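Local atomic coordinates of hypothetical sugar kinase (Cytophaga hutchinsonii, PDB entry 3R8E), a protein that probably phosphorylates a sugar at the expense of ATP, as a putative kinase of the ROK family with a ribonuclease H-like fold. Residues D228-G233 and F274-P279; S251-V256 and E287-Y292. All blocks are in the same frame, centred on the assembly; numbering follows the deposited sequence.

Contact 1. Residues D228-G233 and F274-P279; sequences DHAAQG and FDYFVP
Tyr276, in the first turn of helix 274-288, reaches across to Ala230 and Ala231 in the last turn of helix 223-231, and its ring lies along that turn from one alanine to the next. The side chain starts at a CB that heads for the other helix, with CG opposite the carbonyl carbon and beside the backbone N (chi1 -44°). At the root of the ring, Tyr276 CG lies 4.0 Å from Ala230 CB, and CD1 is nearly as close. Ala230 CB sits over one face of the Tyr276 ring in a CH-pi contact, 4.2 Å from the ring centroid and 15° off the normal. Alanine suits the place: its single carbon settles on the flat face, and the helix backbone can come close behind it. Further out, the ring passes the backbone of Ala231, whose CA comes obliquely to 3.9 Å from Tyr276 CZ. The phenol oxygen ends the path, with Tyr276 OH 3.2 Å from Ala231 CB, a close van der Waals contact of a hydroxyl with a methyl.

In the ribonuclease H-like fold of this family, helix 274-288 covers a five-stranded sheet. Phe274 and Val278 turn to strands 263-267 and 298-301, whereas Tyr276 points to helix 223-231. Helix 235-259 completes the packing, with Leu238 against Tyr276, and Ala237 and Trp241 against Ala230.

Just beyond the alanines, helix 223-231 gives way to a Schellman motif at Gly233. The backbone there takes a positive phi of 101°, at which a CB would press on the carbonyl oxygen of Gln232; glycine, lacking one, fits easily. Its amide turns back into the helix, and Gly233 N donates to Ala230 O at 3.0 Å.

Contact 2. Residues S251-V256 and E287-Y292; sequences SLVNIV and EHLPTY
The imidazole of His288 has Glu287 CB over one face, near the rim, while Val253 CG2 comes at the ring obliquely. The closer meeting is one carbon back, where His288 CB rests 3.8 Å from both Val253 CG1 and Val253 CG2. With CG1 opposite the backbone N (chi1 162°) and CG2 opposite the carbonyl carbon, Val253 spreads both branches against that carbon. Another flat group, the Tyr292 ring, makes a cation-pi contact with Arg171 of the second subunit.

Helix 274-288 is the main helix of the beta-alpha-beta crossover between the parallel strands 263-267 and 298-301, and here the chain leaves it alongside helix 235-259. Leu289 is the first residue out of helical geometry, and Pro290, with no amide hydrogen to offer, stands at the N-cap of the next short helix.

Valines one helical turn apart, Val253 and Val256, give a branched apolar surface that suits Leu289. The Leu289 and Val253 side chains run antiparallel side by side, with Leu289 CD2 4.1 Å from Val253 CG1. The same methyl also touches Val253 O and Val256 CG1, fitting between the valines. Leu289 CD1 meets Val256 alone, 3.9 Å from Val256 CG1.

Helix 274-288 joins the two sites: contact 1 uses its first turns and contact 2 its final residues together with the turn that follows. Their centres are about 23 Å apart, and even the nearest atoms of the two contacts stay about 7 Å from each other. The partner helices, 223-231 and 235-259, follow one another in the chain, and helix 235-259 touches the crossover helix at both contacts. The centre of each contact lies about 22 Å from the centre of the chain. Their surroundings differ: no other protein chain touches the segments of contact 1, whereas contact 2 borders the second subunit, where Asn254 OD1 accepts a hydrogen bond from Leu181 N of that chain.

Contact 1. Residues D228-G233 and F274-P279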
loop_
_atom_site.group_PDB
_atom_site.type_symbol
_atom_site.label_atom_id
_atom_site.label_comp_id
_atom_site.label_asym_id
_atom_site.label_seq_id
_atom_site.Cartn_x
_atom_site.Cartn_y
_atom_site.Cartn_z
ATOM N N ASP A 228 -23.465 0.237 -22.863
ATOM C CA ASP A 228 -24.754 0.533 -23.507
ATOM C C ASP A 228 -25.649 -0.709 -23.574
ATOM O O ASP A 228 -26.851 -0.598 -23.338
ATOM C CB ASP A 228 -24.553 1.134 -24.912
ATOM C CG ASP A 228 -24.074 2.581 -24.929
ATOM O OD1 ASP A 228 -24.198 3.267 -23.883
ATOM O OD2 ASP A 228 -23.583 3.030 -25.988
ATOM N N HIS A 229 -25.061 -1.889 -23.844
ATOM C CA HIS A 229 -25.791 -3.155 -23.900
ATOM C C HIS A 229 -26.177 -3.637 -22.497
ATOM O O HIS A 229 -27.217 -4.279 -22.348
ATOM C CB HIS A 229 -24.983 -4.220 -24.649
ATOM C CG HIS A 229 -24.966 -4.009 -26.131
ATOM N ND1 HIS A 229 -24.239 -2.981 -26.706
ATOM C CD2 HIS A 229 -25.582 -4.707 -27.112
ATOM C CE1 HIS A 229 -24.445 -3.082 -28.008
ATOM N NE2 HIS A 229 -25.238 -4.110 -28.300
ATOM N N ALA A 230 -25.360 -3.310 -21.469
ATOM C CA ALA A 230 -25.648 -3.655 -20.074
ATOM C C ALA A 230 -26.847 -2.839 -19.571
ATOM O O ALA A 230 -27.681 -3.366 -18.831
ATOM C CB ALA A 230 -24.421 -3.403 -19.201
ATOM N N ALA A 231 -26.942 -1.563 -20.019
ATOM C CA ALA A 231 -28.025 -0.616 -19.716
ATOM C C ALA A 231 -29.369 -1.131 -20.233
ATOM O O ALA A 231 -30.406 -0.855 -19.627
ATOM C CB ALA A 231 -27.721 0.737 -20.342
ATOM N N GLN A 232 -29.339 -1.889 -21.350
ATOM C CA GLN A 232 -30.508 -2.491 -21.996
ATOM C C GLN A 232 -30.960 -3.766 -21.262
ATOM O O GLN A 232 -32.083 -4.227 -21.478
ATOM C CB GLN A 232 -30.217 -2.798 -23.477
ATOM C CG GLN A 232 -29.988 -1.561 -24.358
ATOM C CD GLN A 232 -31.201 -0.663 -24.483
ATOM O OE1 GLN A 232 -32.297 -1.091 -24.866
ATOM N NE2 GLN A 232 -31.021 0.614 -24.180
ATOM N N GLY A 233 -30.088 -4.313 -20.411
ATOM C CA GLY A 233 -30.377 -5.497 -19.610
ATOM C C GLY A 233 -29.803 -6.809 -20.107
ATOM O O GLY A 233 -30.247 -7.870 -19.657
ATOM N N PHE A 274 -19.764 2.694 -14.527
ATOM C CA PHE A 274 -19.776 2.820 -13.064
ATOM C C PHE A 274 -20.922 2.025 -12.422
ATOM O O PHE A 274 -20.668 1.165 -11.587
ATOM C CB PHE A 274 -19.894 4.309 -12.678
ATOM C CG PHE A 274 -19.708 4.646 -11.216
ATOM C CD1 PHE A 274 -20.784 4.605 -10.333
ATOM C CD2 PHE A 274 -18.471 5.056 -10.732
ATOM C CE1 PHE A 274 -20.614 4.928 -8.983
ATOM C CE2 PHE A 274 -18.304 5.388 -9.385
ATOM C CZ PHE A 274 -19.375 5.321 -8.520
ATOM N N ASP A 275 -22.174 2.272 -12.852
ATOM C CA ASP A 275 -23.359 1.630 -12.286
ATOM C C ASP A 275 -23.381 0.100 -12.416
ATOM O O ASP A 275 -24.062 -0.557 -11.626
ATOM C CB ASP A 275 -24.631 2.206 -12.933
ATOM C CG ASP A 275 -24.849 3.692 -12.691
ATOM O OD1 ASP A 275 -24.258 4.235 -11.723
ATOM O OD2 ASP A 275 -25.635 4.306 -13.446
ATOM N N TYR A 276 -22.646 -0.465 -13.389
ATOM C CA TYR A 276 -22.670 -1.903 -13.652
ATOM C C TYR A 276 -21.522 -2.672 -12.969
ATOM O O TYR A 276 -21.699 -3.863 -12.702
ATOM C CB TYR A 276 -22.694 -2.159 -15.172
ATOM C CG TYR A 276 -23.670 -1.236 -15.874
ATOM C CD1 TYR A 276 -25.043 -1.355 -15.668
ATOM C CD2 TYR A 276 -23.217 -0.162 -16.635
ATOM C CE1 TYR A 276 -25.941 -0.455 -16.238
ATOM C CE2 TYR A 276 -24.106 0.745 -17.207
ATOM C CZ TYR A 276 -25.467 0.596 -17.005
ATOM O OH TYR A 276 -26.344 1.494 -17.560
ATOM N N PHE A 277 -20.383 -2.020 -12.661
ATOM C CA PHE A 277 -19.283 -2.727 -11.988
ATOM C C PHE A 277 -19.130 -2.334 -10.498
ATOM O O PHE A 277 -18.596 -3.132 -9.728
ATOM C CB PHE A 277 -17.938 -2.575 -12.737
ATOM C CG PHE A 277 -17.245 -1.232 -12.712
ATOM C CD1 PHE A 277 -16.471 -0.849 -11.621
ATOM C CD2 PHE A 277 -17.261 -0.405 -13.827
ATOM C CE1 PHE A 277 -15.805 0.378 -11.612
ATOM C CE2 PHE A 277 -16.592 0.823 -13.817
ATOM C CZ PHE A 277 -15.871 1.208 -12.705
ATOM N N VAL A 278 -19.590 -1.131 -10.087
ATOM C CA VAL A 278 -19.453 -0.670 -8.690
ATOM C C VAL A 278 -20.240 -1.583 -7.691
ATOM O O VAL A 278 -19.671 -1.853 -6.634
ATOM C CB VAL A 278 -19.781 0.845 -8.520
ATOM C CG1 VAL A 278 -19.903 1.250 -7.047
ATOM C CG2 VAL A 278 -18.709 1.693 -9.203
ATOM N N PRO A 279 -21.457 -2.129 -7.964
ATOM C CA PRO A 279 -22.095 -3.003 -6.959
ATOM C C PRO A 279 -21.205 -4.175 -6.526
ATOM O O PRO A 279 -21.051 -4.377 -5.325
ATOM C CB PRO A 279 -23.367 -3.484 -7.661
ATOM C CG PRO A 279 -23.689 -2.396 -8.605
ATOM C CD PRO A 279 -22.354 -1.941 -9.126
#

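Contact 2. Residues S251-V256 and E287-Y292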
loop_
_atom_site.group_PDB
_atom_site.type_symbol
_atom_site.label_atom_id
_atom_site.label_comp_id
_atom_site.label_asym_id
_atom_site.label_seq_id
_atom_site.Cartn_x
_atom_site.Cartn_y
_atom_site.Cartn_z
ATOM N N SER A 251 -8.566 -5.792 -5.467
ATOM C CA SER A 251 -7.314 -5.023 -5.409
ATOM C C SER A 251 -7.462 -3.818 -4.469
ATOM O O SER A 251 -6.516 -3.490 -3.746
ATOM C CB SER A 251 -6.869 -4.581 -6.797
ATOM O OG SER A 251 -6.170 -5.644 -7.425
ATOM N N LEU A 252 -8.656 -3.191 -4.438
ATOM C CA LEU A 252 -8.912 -2.068 -3.528
ATOM C C LEU A 252 -8.853 -2.535 -2.067
ATOM O O LEU A 252 -8.377 -1.779 -1.229
ATOM C CB LEU A 252 -10.243 -1.354 -3.834
ATOM C CG LEU A 252 -10.182 -0.359 -5.007
ATOM C CD1 LEU A 252 -11.575 -0.030 -5.528
ATOM C CD2 LEU A 252 -9.422 0.921 -4.627
ATOM N N VAL A 253 -9.255 -3.799 -1.776
ATOM C CA VAL A 253 -9.138 -4.374 -0.421
ATOM C C VAL A 253 -7.667 -4.292 0.020
ATOM O O VAL A 253 -7.372 -3.829 1.126
ATOM C CB VAL A 253 -9.678 -5.831 -0.364
ATOM C CG1 VAL A 253 -9.164 -6.581 0.874
ATOM C CG2 VAL A 253 -11.206 -5.845 -0.414
ATOM N N ASN A 254 -6.747 -4.695 -0.876
ATOM C CA ASN A 254 -5.312 -4.664 -0.586
ATOM C C ASN A 254 -4.774 -3.244 -0.423
ATOM O O ASN A 254 -3.966 -3.019 0.478
ATOM C CB ASN A 254 -4.522 -5.412 -1.659
ATOM C CG ASN A 254 -4.678 -6.903 -1.572
ATOM O OD1 ASN A 254 -5.172 -7.433 -0.578
ATOM N ND2 ASN A 254 -4.261 -7.613 -2.611
ATOM N N ILE A 255 -5.205 -2.294 -1.278
ATOM C CA ILE A 255 -4.771 -0.891 -1.205
ATOM C C ILE A 255 -5.243 -0.290 0.120
ATOM O O ILE A 255 -4.465 0.351 0.820
ATOM C CB ILE A 255 -5.276 -0.067 -2.423
ATOM C CG1 ILE A 255 -4.662 -0.597 -3.731
ATOM C CG2 ILE A 255 -4.983 1.432 -2.257
ATOM C CD1 ILE A 255 -5.466 -0.260 -4.994
ATOM N N VAL A 256 -6.511 -0.531 0.471
ATOM C CA VAL A 256 -7.096 -0.011 1.707
ATOM C C VAL A 256 -6.361 -0.599 2.934
ATOM O O VAL A 256 -6.072 0.146 3.865
ATOM C CB VAL A 256 -8.619 -0.290 1.728
ATOM C CG1 VAL A 256 -9.204 -0.109 3.117
ATOM C CG2 VAL A 256 -9.333 0.613 0.727
ATOM N N GLU A 287 -17.145 -7.762 1.855
ATOM C CA GLU A 287 -16.839 -9.165 2.160
ATOM C C GLU A 287 -15.498 -9.341 2.874
ATOM O O GLU A 287 -15.393 -10.195 3.755
ATOM C CB GLU A 287 -16.808 -10.006 0.876
ATOM C CG GLU A 287 -18.167 -10.516 0.420
ATOM C CD GLU A 287 -18.217 -11.210 -0.932
ATOM O OE1 GLU A 287 -17.143 -11.494 -1.511
ATOM O OE2 GLU A 287 -19.343 -11.480 -1.408
ATOM N N HIS A 288 -14.471 -8.564 2.476
ATOM C CA HIS A 288 -13.109 -8.735 2.981
ATOM C C HIS A 288 -12.630 -7.683 3.992
ATOM O O HIS A 288 -11.594 -7.904 4.621
ATOM C CB HIS A 288 -12.126 -8.770 1.803
ATOM C CG HIS A 288 -12.388 -9.885 0.838
ATOM N ND1 HIS A 288 -12.088 -11.195 1.152
ATOM C CD2 HIS A 288 -12.906 -9.843 -0.410
ATOM C CE1 HIS A 288 -12.427 -11.906 0.090
ATOM N NE2 HIS A 288 -12.932 -11.136 -0.871
ATOM N N LEU A 289 -13.329 -6.549 4.130
ATOM C CA LEU A 289 -12.901 -5.510 5.067
ATOM C C LEU A 289 -13.857 -5.363 6.247
ATOM O O LEU A 289 -15.067 -5.368 6.037
ATOM C CB LEU A 289 -12.757 -4.140 4.371
ATOM C CG LEU A 289 -11.685 -4.004 3.277
ATOM C CD1 LEU A 289 -11.937 -2.766 2.443
ATOM C CD2 LEU A 289 -10.260 -3.990 3.864
ATOM N N PRO A 290 -13.335 -5.125 7.476
ATOM C CA PRO A 290 -14.233 -4.891 8.621
ATOM C C PRO A 290 -14.909 -3.514 8.536
ATOM O O PRO A 290 -14.515 -2.672 7.719
ATOM C CB PRO A 290 -13.301 -4.996 9.833
ATOM C CG PRO A 290 -11.958 -4.623 9.311
ATOM C CD PRO A 290 -11.914 -5.079 7.881
ATOM N N THR A 291 -15.907 -3.275 9.404
ATOM C CA THR A 291 -16.698 -2.032 9.424
ATOM C C THR A 291 -15.833 -0.777 9.700
ATOM O O THR A 291 -16.226 0.320 9.278
ATOM C CB THR A 291 -17.875 -2.129 10.400
ATOM O OG1 THR A 291 -17.399 -2.429 11.705
ATOM C CG2 THR A 291 -18.910 -3.158 9.961
ATOM N N TYR A 292 -14.661 -0.936 10.360
ATOM C CA TYR A 292 -13.723 0.173 10.586
ATOM C C TYR A 292 -13.475 0.954 9.275
ATOM O O TYR A 292 -13.455 2.182 9.288
ATOM C CB TYR A 292 -12.378 -0.334 11.163
ATOM C CG TYR A 292 -11.287 0.716 11.125
ATOM C CD1 TYR A 292 -11.310 1.806 11.993
ATOM C CD2 TYR A 292 -10.270 0.663 10.170
ATOM C CE1 TYR A 292 -10.338 2.802 11.931
ATOM C CE2 TYR A 292 -9.300 1.663 10.088
ATOM C CZ TYR A 292 -9.337 2.727 10.974
ATOM O OH TYR A 292 -8.406 3.731 10.888
#